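PDB 3G14: nitroreductase family protein, which probably acts as an oxidoreductase of the nitroreductase family, whose members generally use bound FMN to reduce their substrates. Local coordinates for residues Tyr46-Val51 against Ile82-Asn87; Lys16-Ala21 against Leu151-Asp156. All coordinates share one frame; numbering follows the deposited sequence.

Contact 1: Tyr46-Val51 against Ile82-Asn87; sequences YKFIVV and IVAVAN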
# COMPACT_ATOMS: atom_id res chain seq x y z
N TYR B 46 4.73 -12.35 -1.24
CA TYR B 46 5.15 -12.04 0.15
C TYR B 46 4.49 -13.03 1.11
O TYR B 46 3.52 -13.71 0.78
CB TYR B 46 4.77 -10.60 0.53
CG TYR B 46 3.36 -10.24 0.13
CD1 TYR B 46 2.27 -10.67 0.90
CD2 TYR B 46 3.10 -9.55 -1.05
CE1 TYR B 46 0.98 -10.37 0.50
CE2 TYR B 46 1.81 -9.29 -1.46
CZ TYR B 46 0.75 -9.71 -0.68
OH TYR B 46 -0.55 -9.42 -1.07
N LYS B 47 5.11 -13.13 2.29
CA LYS B 47 4.56 -13.78 3.47
C LYS B 47 4.91 -12.93 4.68
O LYS B 47 5.77 -12.03 4.58
CB LYS B 47 5.13 -15.20 3.61
CG LYS B 47 4.85 -16.14 2.42
CD LYS B 47 5.44 -17.56 2.62
CE LYS B 47 4.88 -18.55 1.60
NZ LYS B 47 5.18 -18.23 0.22
N PHE B 48 4.24 -13.22 5.80
CA PHE B 48 4.36 -12.48 7.06
C PHE B 48 4.90 -13.41 8.13
O PHE B 48 4.42 -14.56 8.27
CB PHE B 48 2.99 -11.91 7.47
CG PHE B 48 2.45 -10.98 6.45
CD1 PHE B 48 2.98 -9.69 6.33
CD2 PHE B 48 1.47 -11.40 5.55
CE1 PHE B 48 2.55 -8.82 5.33
CE2 PHE B 48 1.01 -10.52 4.54
CZ PHE B 48 1.56 -9.22 4.44
N ILE B 49 5.87 -12.92 8.88
CA ILE B 49 6.31 -13.61 10.11
C ILE B 49 5.80 -12.80 11.29
O ILE B 49 6.07 -11.58 11.40
CB ILE B 49 7.83 -13.73 10.20
CG1 ILE B 49 8.42 -14.31 8.91
CG2 ILE B 49 8.26 -14.51 11.46
CD1 ILE B 49 10.00 -14.24 8.88
N VAL B 50 5.01 -13.46 12.14
CA VAL B 50 4.61 -12.90 13.43
C VAL B 50 5.74 -13.19 14.42
O VAL B 50 6.08 -14.33 14.67
CB VAL B 50 3.27 -13.50 13.95
CG1 VAL B 50 2.95 -13.04 15.41
CG2 VAL B 50 2.13 -13.15 13.01
N VAL B 51 6.35 -12.15 14.95
CA VAL B 51 7.46 -12.36 15.91
C VAL B 51 6.98 -12.08 17.34
O VAL B 51 6.67 -10.91 17.69
CB VAL B 51 8.69 -11.48 15.60
CG1 VAL B 51 9.77 -11.72 16.66
CG2 VAL B 51 9.17 -11.70 14.15
N ILE B 82 5.16 -7.69 13.31
CA ILE B 82 4.85 -8.36 12.03
C ILE B 82 5.92 -7.97 11.02
O ILE B 82 6.15 -6.79 10.82
CB ILE B 82 3.44 -8.03 11.51
CG1 ILE B 82 2.39 -8.49 12.53
CG2 ILE B 82 3.20 -8.72 10.17
CD1 ILE B 82 0.96 -7.98 12.34
N VAL B 83 6.55 -8.96 10.39
CA VAL B 83 7.61 -8.70 9.39
C VAL B 83 7.14 -9.17 7.99
O VAL B 83 6.70 -10.33 7.84
CB VAL B 83 8.90 -9.49 9.76
CG1 VAL B 83 10.01 -9.22 8.76
CG2 VAL B 83 9.38 -9.15 11.17
N ALA B 84 7.24 -8.28 7.00
CA ALA B 84 6.79 -8.58 5.65
C ALA B 84 8.01 -8.95 4.80
O ALA B 84 8.90 -8.13 4.62
CB ALA B 84 6.01 -7.41 5.06
N VAL B 85 8.01 -10.17 4.25
CA VAL B 85 9.13 -10.74 3.51
C VAL B 85 8.66 -11.08 2.09
O VAL B 85 7.63 -11.72 1.89
CB VAL B 85 9.65 -12.02 4.22
CG1 VAL B 85 10.89 -12.66 3.46
CG2 VAL B 85 10.00 -11.72 5.71
N ALA B 86 9.41 -10.66 1.09
CA ALA B 86 9.03 -10.88 -0.32
C ALA B 86 10.07 -11.57 -1.16
O ALA B 86 11.29 -11.55 -0.87
CB ALA B 86 8.63 -9.57 -0.97
N ASN B 87 9.56 -12.17 -2.23
CA ASN B 87 10.36 -12.81 -3.24
C ASN B 87 10.37 -11.97 -4.50
O ASN B 87 9.38 -11.98 -5.26
CB ASN B 87 9.80 -14.17 -3.57
CG ASN B 87 10.68 -14.96 -4.54
OD1 ASN B 87 11.71 -14.49 -5.05
ND2 ASN B 87 10.29 -16.19 -4.78
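The carbonyl oxygen of V85 takes two donors from the facing strand: K47 N at 2.9 Å, nearly straight at 159°, and a CA-H contact from Y46 CA at 3.0 Å. V83 O is held in the same way by I49 N and F48 CA, while I49 O accepts from V83 N at 2.8 Å and is also approached by I82 CA. With V85 N to K47 O, four backbone bonds join K47 to V85 and I49 to V83. These are the hydrogen-bonded pairs of an antiparallel ladder whose strand axes run at 151°; F48-A84 is the non-hydrogen-bonded pair between them, with Y46-A86 and V50-I82 flanking. The ladder forms the middle of the mixed four-stranded sheet of this nitroreductase fold, with 144-151 beyond 80-86 and 173-175 beyond 46-51. With CG anti to its carbonyl carbon (chi1 -60°), F48 sets its ring beside A84 and I82: CE1 lies 3.7 Å from A84 CB and CD1 4.0 Å from I82 CG2. Y46, on the same face of the sheet, turns its ring away from A86, leaving CB to CB as their side-chain approach, and packs on T104 and A107 of helix 99-117. On the reverse face I49 CD1 touches V85 CG2 at 4.0 Å; V51 CG2, from the strand's end, reaches V83 CG2 at 3.9 Å. N87 occupies the N-cap position, its OD1 accepting from E89 N.

Contact 2: Lys16-Ala21 against Leu151-Asp156; sequences KFEQTA and LGVPKD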
# COMPACT_ATOMS: atom_id res chain seq x y z
N LYS B 16 4.49 3.73 21.61
CA LYS B 16 4.33 3.39 23.00
C LYS B 16 3.09 2.53 23.15
O LYS B 16 2.01 2.91 22.70
CB LYS B 16 4.28 4.65 23.85
CG LYS B 16 5.67 5.27 23.94
CD LYS B 16 5.69 6.59 24.64
CE LYS B 16 7.14 7.05 24.89
NZ LYS B 16 8.03 5.98 25.49
N PHE B 17 3.30 1.38 23.77
CA PHE B 17 2.36 0.27 23.80
C PHE B 17 2.19 -0.30 25.19
O PHE B 17 3.14 -0.33 25.98
CB PHE B 17 2.85 -0.85 22.89
CG PHE B 17 2.83 -0.50 21.45
CD1 PHE B 17 1.66 -0.59 20.73
CD2 PHE B 17 3.98 -0.09 20.81
CE1 PHE B 17 1.62 -0.28 19.42
CE2 PHE B 17 3.95 0.23 19.50
CZ PHE B 17 2.80 0.15 18.78
N GLU B 18 0.98 -0.79 25.45
CA GLU B 18 0.70 -1.55 26.65
C GLU B 18 1.27 -2.95 26.39
O GLU B 18 1.51 -3.30 25.24
CB GLU B 18 -0.81 -1.64 26.92
CG GLU B 18 -1.59 -0.31 26.86
CD GLU B 18 -1.36 0.62 28.07
OE1 GLU B 18 -0.36 0.42 28.82
OE2 GLU B 18 -2.18 1.56 28.25
N GLN B 19 1.49 -3.73 27.43
CA GLN B 19 1.94 -5.12 27.25
C GLN B 19 0.77 -6.10 26.98
O GLN B 19 1.00 -7.26 26.67
CB GLN B 19 2.83 -5.60 28.42
CG GLN B 19 2.36 -5.21 29.82
CD GLN B 19 3.27 -5.75 30.94
OE1 GLN B 19 4.40 -6.19 30.70
NE2 GLN B 19 2.77 -5.71 32.17
N THR B 20 -0.46 -5.60 27.09
CA THR B 20 -1.67 -6.37 26.76
C THR B 20 -1.48 -7.30 25.57
O THR B 20 -1.09 -6.87 24.50
CB THR B 20 -2.82 -5.43 26.40
OG1 THR B 20 -2.97 -4.47 27.44
CG2 THR B 20 -4.14 -6.19 26.18
N ALA B 21 -1.79 -8.58 25.76
CA ALA B 21 -1.70 -9.56 24.67
C ALA B 21 -2.69 -9.29 23.52
O ALA B 21 -3.83 -8.87 23.73
CB ALA B 21 -1.94 -10.95 25.22
N LEU B 151 3.01 -4.32 16.92
CA LEU B 151 1.54 -4.44 17.00
C LEU B 151 1.22 -4.49 18.48
O LEU B 151 1.75 -5.34 19.20
CB LEU B 151 1.08 -5.72 16.31
CG LEU B 151 -0.45 -5.82 16.20
CD1 LEU B 151 -0.88 -4.82 15.14
CD2 LEU B 151 -0.88 -7.25 15.86
N GLY B 152 0.37 -3.57 18.95
CA GLY B 152 -0.02 -3.56 20.36
C GLY B 152 -1.17 -2.59 20.62
O GLY B 152 -1.53 -1.78 19.79
N VAL B 153 -1.72 -2.67 21.81
CA VAL B 153 -2.61 -1.62 22.24
C VAL B 153 -1.80 -0.35 22.56
O VAL B 153 -0.86 -0.40 23.34
CB VAL B 153 -3.37 -2.05 23.48
CG1 VAL B 153 -4.30 -0.92 23.91
CG2 VAL B 153 -4.10 -3.35 23.20
N PRO B 154 -2.12 0.79 21.93
CA PRO B 154 -1.36 1.99 22.30
C PRO B 154 -1.54 2.42 23.73
O PRO B 154 -2.64 2.27 24.32
CB PRO B 154 -1.95 3.07 21.38
CG PRO B 154 -2.53 2.28 20.21
CD PRO B 154 -3.10 1.07 20.87
N LYS B 155 -0.46 2.96 24.31
CA LYS B 155 -0.57 3.68 25.56
C LYS B 155 -1.40 4.94 25.33
O LYS B 155 -1.35 5.56 24.26
CB LYS B 155 0.79 4.05 26.13
CG LYS B 155 1.57 2.84 26.62
CD LYS B 155 2.48 3.18 27.77
CE LYS B 155 3.33 1.97 28.15
NZ LYS B 155 4.30 2.28 29.24
N ASP B 156 -2.20 5.30 26.33
CA ASP B 156 -3.08 6.47 26.24
C ASP B 156 -2.33 7.73 25.78
O ASP B 156 -2.83 8.50 24.97
CB ASP B 156 -3.74 6.72 27.59
CG ASP B 156 -4.65 5.57 28.03
OD1 ASP B 156 -5.24 4.89 27.16
OD2 ASP B 156 -4.78 5.35 29.26
O HOH W 1 -0.47 -4.38 23.65
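With CG anti to its carbonyl carbon (chi1 -68°), F17 sets the CD1-CE1 side of its ring against the backbone of G152, CD1 lying 3.4 Å from G152 CA; E18 has the same first torsion but bends at chi2 (-74°), which places CD beside K155. G152 O meets the F17 ring at its edge and in its plane, 3.5 Å from CE1, and the ring can lie this close because G152 lacks a CB, which would clash with CD1. Around F17 and P154, whose CA atoms are 4.4 Å apart, two backbone bonds form a single bridge. E18 N donates to V153 O at 2.8 Å, close to the C=O axis, whereas K155 N reaches K16 O from well above the carbonyl plane, with a C=O...N angle of 123°. A water continues the join: it accepts from V153 N and donates to both E18 O and T20 O, so three backbone groups of two irregular segments share one molecule. V153 CG2 packs on T20 CB at 4.0 Å. K155, extended beyond CG, passes obliquely by E18 and brings CE to 3.2 Å from F17 O; its NZ stays 5.0 Å from E18 OE1, leaving the opposite charges near but not in contact. The junction fastens the loop between helices 4-10 and 24-35 to the chain leaving strand 144-151. F17 also packs on S78, and L151 pairs with M80 and packs on I82, setting this partly buried loop pair beside the start of strand 80-86.

Contact 1 belongs to the sheet's interior, its centre about 6 Å from the centre of the chain; contact 2 lies about 16 Å from that centre. The two contact centres are about 21 Å apart, yet they meet directly where I82 CD1 packs on L151 CD2 at 4.0 Å. This meeting is possible because strand 80-86 lies between 46-51 and 144-151, so that I82 borders both neighbouring strands, while L151 ends strand 144-151, outermost within this chain, and leads into contact 2. In sequence, both segments of contact 1 fall between 16-21 and 151-156.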